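Local coordinates for protein putative tryptophan halogenase (Xanthomonas campestris pv. campestris, PDB 6Y1W) that is a flavin-dependent halogenase, probably using reduced FAD and oxygen to attach halogen to an aromatic substrate, at residues Ile374-Tyr377 / Asn378-Ala381; Ser418-His421 / Arg422-Phe426; Val432-Gln435 / Gly436-Phe440. One frame throughout, in Å; residues are numbered along the deposited sequence. Where two conformers were deposited one is given.

Contact 1 of 3, residues Ile374-Tyr377 / Asn378-Ala381; sequences IAEY and NRQA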
# COMPACT_ATOMS: atom_id res chain seq x y z
N ILE A 374 16.68 -6.21 -10.91
CA ILE A 374 16.94 -7.28 -9.96
C ILE A 374 16.83 -6.74 -8.53
O ILE A 374 16.23 -7.36 -7.64
CB ILE A 374 18.33 -7.89 -10.23
CG1 ILE A 374 18.39 -8.60 -11.60
CG2 ILE A 374 18.78 -8.86 -9.06
CD1 ILE A 374 19.78 -9.00 -12.03
N ALA A 375 17.41 -5.56 -8.30
CA ALA A 375 17.41 -4.98 -6.96
C ALA A 375 16.00 -4.66 -6.49
O ALA A 375 15.66 -4.87 -5.31
CB ALA A 375 18.28 -3.72 -6.95
N GLU A 376 15.16 -4.10 -7.37
CA GLU A 376 13.79 -3.78 -7.00
C GLU A 376 13.02 -5.06 -6.70
O GLU A 376 12.29 -5.13 -5.70
CB GLU A 376 13.13 -2.99 -8.13
CG GLU A 376 11.62 -2.74 -8.01
CD GLU A 376 11.23 -1.78 -6.90
OE1 GLU A 376 12.06 -0.94 -6.51
OE2 GLU A 376 10.07 -1.86 -6.42
N TYR A 377 13.21 -6.08 -7.54
CA TYR A 377 12.53 -7.36 -7.34
C TYR A 377 12.87 -7.94 -5.97
O TYR A 377 11.97 -8.32 -5.21
CB TYR A 377 12.91 -8.32 -8.47
CG TYR A 377 12.16 -9.65 -8.45
CD1 TYR A 377 12.56 -10.68 -7.63
CD2 TYR A 377 11.06 -9.86 -9.28
CE1 TYR A 377 11.87 -11.90 -7.60
CE2 TYR A 377 10.35 -11.10 -9.25
CZ TYR A 377 10.80 -12.11 -8.41
OH TYR A 377 10.14 -13.33 -8.35
N ASN A 378 14.16 -7.98 -5.64
CA ASN A 378 14.60 -8.57 -4.37
C ASN A 378 14.08 -7.76 -3.20
O ASN A 378 13.69 -8.34 -2.18
CB ASN A 378 16.12 -8.63 -4.34
CG ASN A 378 16.64 -9.74 -5.20
OD1 ASN A 378 15.96 -10.77 -5.38
ND2 ASN A 378 17.83 -9.55 -5.77
N ARG A 379 14.04 -6.43 -3.34
CA ARG A 379 13.56 -5.59 -2.23
C ARG A 379 12.10 -5.88 -1.90
O ARG A 379 11.72 -5.99 -0.72
CB ARG A 379 13.75 -4.12 -2.59
CG ARG A 379 13.59 -3.18 -1.42
CD ARG A 379 13.31 -1.76 -1.91
NE ARG A 379 11.87 -1.56 -2.02
CZ ARG A 379 11.27 -1.20 -3.14
NH1 ARG A 379 12.00 -1.00 -4.22
NH2 ARG A 379 9.95 -1.05 -3.19
N GLN A 380 11.27 -5.97 -2.94
CA GLN A 380 9.86 -6.25 -2.74
C GLN A 380 9.68 -7.64 -2.15
O GLN A 380 8.89 -7.82 -1.22
CB GLN A 380 9.10 -6.13 -4.07
CG GLN A 380 9.01 -4.74 -4.68
CD GLN A 380 8.04 -4.73 -5.85
OE1 GLN A 380 7.13 -5.57 -5.94
NE2 GLN A 380 8.23 -3.78 -6.77
N ALA A 381 10.42 -8.61 -2.67
CA ALA A 381 10.29 -9.97 -2.15
C ALA A 381 10.65 -10.02 -0.67
O ALA A 381 9.94 -10.67 0.13
CB ALA A 381 11.20 -10.93 -2.92
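Glu376 reaches Gln380 one turn further along the same helix, in an i to i+4 pairing of side chains. From CB the glutamate chain keeps CG anti to the backbone N, and a bend at chi2 (70°) brings the carboxylate alongside the next turn. Glu376 CG itself passes 3.8 Å from Gln380 NE2. At the tip, Glu376 OE2 accepts a nearly straight bond (172°) from Gln380 NE2 over 2.7 Å. The donor uses an N-H in its own amide plane, and the oxygen offers its anti lone pair, with the two flat groups turned 75° apart. Arg379 NH2 adds a weak bond to Glu376 OE2 at 3.3 Å, part of a salt bridge whose other arm, NH1 to OE1, is modelled too tightly to be trusted in detail. A glutamate suits the place because its two oxygens can serve several donors: OE1, though less surely placed, is also bonded to His421 NE2 of the second subunit. Further round, Asn378 ND2 packs 3.5 Å from Ile374 CG2, side by side, and its OD1 accepts a bond from Trp329 N. Tyr377 anchors helix 371-397 on helix 350-363, its OH bonded to Gly357 O and its ring in a cation-pi contact with Arg360.

Contact 2 of 3, residues Ser418-His421 / Arg422-Phe426; sequences SLRH and RMELF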
# COMPACT_ATOMS: atom_id res chain seq x y z
N SER A 418 9.79 -5.52 14.49
CA SER A 418 8.64 -5.20 13.63
C SER A 418 7.37 -5.85 14.18
O SER A 418 6.30 -5.23 14.18
CB SER A 418 8.92 -5.66 12.19
OG SER A 418 9.35 -7.03 12.08
N LEU A 419 7.48 -7.08 14.69
CA LEU A 419 6.30 -7.73 15.27
C LEU A 419 5.98 -7.15 16.65
O LEU A 419 4.81 -6.96 16.98
CB LEU A 419 6.51 -9.25 15.36
CG LEU A 419 5.42 -9.96 16.17
CD1 LEU A 419 4.06 -9.79 15.45
CD2 LEU A 419 5.79 -11.43 16.29
N ARG A 420 7.01 -6.91 17.46
CA ARG A 420 6.76 -6.34 18.79
C ARG A 420 5.97 -5.05 18.69
O ARG A 420 5.03 -4.82 19.46
CB ARG A 420 8.08 -6.11 19.52
CG ARG A 420 7.91 -5.51 20.93
CD ARG A 420 9.24 -5.48 21.69
NE ARG A 420 9.75 -6.83 21.90
CZ ARG A 420 9.38 -7.60 22.92
NH1 ARG A 420 8.51 -7.14 23.81
NH2 ARG A 420 9.87 -8.83 23.05
N HIS A 421 6.35 -4.17 17.75
CA HIS A 421 5.62 -2.91 17.61
C HIS A 421 4.15 -3.14 17.27
O HIS A 421 3.27 -2.49 17.85
CB HIS A 421 6.30 -2.03 16.54
CG HIS A 421 5.53 -0.78 16.23
ND1 HIS A 421 5.53 0.33 17.06
CD2 HIS A 421 4.73 -0.46 15.17
CE1 HIS A 421 4.77 1.27 16.53
NE2 HIS A 421 4.27 0.82 15.39
N ARG A 422 3.85 -4.09 16.37
CA ARG A 422 2.45 -4.35 16.05
C ARG A 422 1.69 -4.90 17.25
O ARG A 422 0.56 -4.47 17.53
CB ARG A 422 2.34 -5.33 14.87
CG ARG A 422 3.01 -4.81 13.55
CD ARG A 422 1.95 -4.37 12.55
NE ARG A 422 2.35 -4.56 11.16
CZ ARG A 422 1.54 -4.48 10.12
NH1 ARG A 422 0.26 -4.19 10.24
NH2 ARG A 422 2.02 -4.68 8.91
N MET A 423 2.29 -5.82 18.00
CA MET A 423 1.61 -6.37 19.17
C MET A 423 1.37 -5.31 20.24
O MET A 423 0.28 -5.28 20.85
CB MET A 423 2.43 -7.53 19.73
CG MET A 423 2.48 -8.72 18.75
SD MET A 423 3.44 -10.09 19.42
CE MET A 423 2.21 -10.77 20.59
N GLU A 424 2.36 -4.44 20.47
CA GLU A 424 2.22 -3.38 21.47
C GLU A 424 1.18 -2.34 21.06
O GLU A 424 0.40 -1.86 21.89
CB GLU A 424 3.59 -2.74 21.73
CG GLU A 424 4.48 -3.65 22.60
CD GLU A 424 5.92 -3.16 22.81
OE1 GLU A 424 6.26 -2.04 22.38
OE2 GLU A 424 6.70 -3.94 23.41
N LEU A 425 1.12 -2.00 19.77
CA LEU A 425 0.08 -1.10 19.30
C LEU A 425 -1.31 -1.65 19.62
O LEU A 425 -2.20 -0.92 20.05
CB LEU A 425 0.24 -0.90 17.79
CG LEU A 425 -0.51 0.25 17.15
CD1 LEU A 425 -0.03 1.59 17.70
CD2 LEU A 425 -0.29 0.15 15.65
N PHE A 426 -1.52 -2.94 19.38
CA PHE A 426 -2.83 -3.51 19.65
C PHE A 426 -3.07 -3.60 21.17
O PHE A 426 -4.16 -3.29 21.64
CB PHE A 426 -2.95 -4.89 18.99
CG PHE A 426 -4.36 -5.41 18.97
CD1 PHE A 426 -5.33 -4.78 18.20
CD2 PHE A 426 -4.74 -6.46 19.80
CE1 PHE A 426 -6.68 -5.24 18.19
CE2 PHE A 426 -6.07 -6.93 19.81
CZ PHE A 426 -7.04 -6.31 18.99
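Leu419, Arg420 and His421 accept regular alpha-helical i to i+4 bonds from Met423, Glu424 and Leu425, whereas the bond from Arg422 N to Ser418 O is stretched to 3.5 Å and weak. These are about two and a half turns of helix 417-429, an alpha-helix whose buried side, mostly apolar but including Arg422, packs on helices 371-397 and 442-451. On that side Met423 lies across Leu419: Met423 SD is 3.8 Å from Leu419 CG, and Met423 CG is 3.8 Å from Leu419 CD1. The methionine's CG stands beside its own backbone N (chi1 -66°), which directs the thioether back to the preceding turn, and its unbranched chain also touches Leu394 of helix 371-397. A more exposed side carries Arg420 and Glu424. Their link is mainly carbon against oxygen, Arg420 CG lying 3.2 Å from Glu424 OE2. The salt bridge from Arg420 NH1 to Glu424 OE2 is long, 3.7 Å, with the oxygen near the guanidinium plane, and Glu424 has a second conformer, so this pairing is only loosely defined. Histidine suits position 421 because its ring nitrogen NE2 can bond to Glu376 of the second subunit. The buried Arg422 is probably neutralised in part by a salt bridge from NH2 to Glu438 OE1, while Arg422 CG rests 3.4 Å from Ser418 O.

Contact 3 of 3, residues Val432-Gln435 / Gly436-Phe440; sequences VFHQ and GNELF. With BUD ((2S,3S)-butane-2,3-diol), chain H.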
# COMPACT_ATOMS: atom_id res chain seq x y z
N VAL A 432 -4.47 -1.37 14.65
CA VAL A 432 -3.77 -2.17 13.65
C VAL A 432 -3.66 -1.30 12.41
O VAL A 432 -4.48 -0.41 12.18
CB VAL A 432 -4.51 -3.50 13.31
CG1 VAL A 432 -4.64 -4.38 14.59
CG2 VAL A 432 -5.92 -3.23 12.77
N PHE A 433 -2.66 -1.57 11.58
CA PHE A 433 -2.53 -0.87 10.31
C PHE A 433 -2.11 -1.88 9.25
O PHE A 433 -1.63 -2.98 9.56
CB PHE A 433 -1.53 0.27 10.39
CG PHE A 433 -0.13 -0.18 10.67
CD1 PHE A 433 0.33 -0.33 11.97
CD2 PHE A 433 0.75 -0.44 9.61
CE1 PHE A 433 1.62 -0.71 12.24
CE2 PHE A 433 2.04 -0.84 9.85
CZ PHE A 433 2.48 -0.98 11.17
N HIS A 434 -2.34 -1.52 8.00
CA HIS A 434 -1.91 -2.34 6.89
C HIS A 434 -1.00 -1.46 6.06
O HIS A 434 -1.33 -0.30 5.82
CB HIS A 434 -3.08 -2.85 6.04
CG HIS A 434 -2.64 -3.44 4.73
ND1 HIS A 434 -2.48 -2.69 3.58
CD2 HIS A 434 -2.31 -4.71 4.40
CE1 HIS A 434 -2.07 -3.48 2.60
NE2 HIS A 434 -1.95 -4.71 3.07
N GLN A 435 0.15 -1.98 5.69
CA GLN A 435 1.12 -1.20 4.92
C GLN A 435 1.40 -1.87 3.58
O GLN A 435 1.53 -3.09 3.51
CB GLN A 435 2.42 -1.01 5.69
CG GLN A 435 3.51 -0.34 4.87
CD GLN A 435 4.00 0.96 5.49
OE1 GLN A 435 4.34 1.01 6.67
NE2 GLN A 435 4.02 2.03 4.70
N GLY A 436 1.47 -1.06 2.52
CA GLY A 436 1.93 -1.47 1.21
C GLY A 436 1.21 -2.66 0.61
O GLY A 436 -0.02 -2.66 0.50
N ASN A 437 1.97 -3.70 0.23
CA ASN A 437 1.37 -4.95 -0.21
C ASN A 437 1.60 -6.06 0.80
O ASN A 437 1.78 -7.22 0.41
CB ASN A 437 1.87 -5.48 -1.57
CG ASN A 437 2.02 -4.42 -2.61
OD1 ASN A 437 1.12 -3.61 -2.83
ND2 ASN A 437 3.15 -4.45 -3.32
N GLU A 438 1.66 -5.72 2.09
CA GLU A 438 1.63 -6.78 3.10
C GLU A 438 0.42 -7.66 2.83
O GLU A 438 -0.66 -7.17 2.47
CB GLU A 438 1.54 -6.20 4.50
CG GLU A 438 2.84 -5.60 4.95
CD GLU A 438 2.66 -4.69 6.15
OE1 GLU A 438 1.50 -4.40 6.52
OE2 GLU A 438 3.69 -4.28 6.73
N LEU A 439 0.62 -8.97 3.00
CA LEU A 439 -0.47 -9.91 2.77
C LEU A 439 -1.60 -9.72 3.77
O LEU A 439 -2.77 -9.71 3.40
CB LEU A 439 0.06 -11.34 2.82
CG LEU A 439 -1.02 -12.42 2.85
CD1 LEU A 439 -1.90 -12.41 1.59
CD2 LEU A 439 -0.36 -13.78 3.02
N PHE A 440 -1.28 -9.66 5.07
CA PHE A 440 -2.33 -9.81 6.07
C PHE A 440 -3.03 -8.47 6.30
O PHE A 440 -2.39 -7.45 6.61
CB PHE A 440 -1.73 -10.40 7.35
CG PHE A 440 -1.33 -11.85 7.16
CD1 PHE A 440 -2.31 -12.82 7.04
CD2 PHE A 440 0.01 -12.22 7.05
CE1 PHE A 440 -1.97 -14.13 6.83
CE2 PHE A 440 0.37 -13.53 6.84
CZ PHE A 440 -0.62 -14.50 6.73
C1 BUD H . -5.19 -14.19 3.28
O1 BUD H . -5.26 -14.09 5.65
C2 BUD H . -4.93 -13.33 4.51
O2 BUD H . -5.54 -11.17 5.53
C3 BUD H . -5.80 -12.07 4.46
C4 BUD H . -5.53 -11.34 3.13
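A type II' beta turn from Gln435 to Glu438 shapes the loop between helices 417-429 and 442-451, closed by the bond from Glu438 N to Gln435 O at 3.0 Å. Gly436 occupies its second position with phi 54° and psi -125°, a conformation glycine adopts easily and one in which a CB would press on Gln435 C. Glu438 also folds its side chain back over the turn: Gln435 N donates to Glu438 OE1 over 2.9 Å, standing 57° out of the carboxylate plane. That oxygen is shared with Arg422, so it serves both the turn and the neighbouring helix. Histidine suits position 434 because a ring N-H, at NE2, can reach a backbone carbonyl. With CG anti to the backbone N, the ring lies beside the turn, His434 CE1 3.0 Å from Gly436 O. His434 NE2 donates to Glu438 O over 2.8 Å, nearly in the ring plane. His434 CD2 lies 3.5 Å from Phe440 O. The amide of Gln435 instead extends to Arg379 of the second subunit. Beyond the turn, Leu439 and Phe440 line a butanediol pocket close to Glu347, a predicted tryptophan-binding residue. Leu439 O is 3.2 Å from C4 of the diol, and Phe440 CD1 presents the ring's edge to the diol O1 at 3.5 Å.

From the N terminus the three contacts come in series, none nesting or crossing. Contact 1 joins successive turns of helix 371-397, contact 2 those of helix 417-429, and contact 3 closes the beta turn in the loop leading to helix 442-451. Contact 1 stays separate from contact 2, their centres about 25 Å apart, whereas contacts 2 and 3 touch through charged and apolar side chains, Leu425 packing on Phe433 and Phe426 on Val432. Further along helix 371-397, His387 bonds to Phe440 N, so that helix also backs contact 3. All three reach the second subunit, where residues of contact 1 meet contacts 2 and 3 of the partner chain.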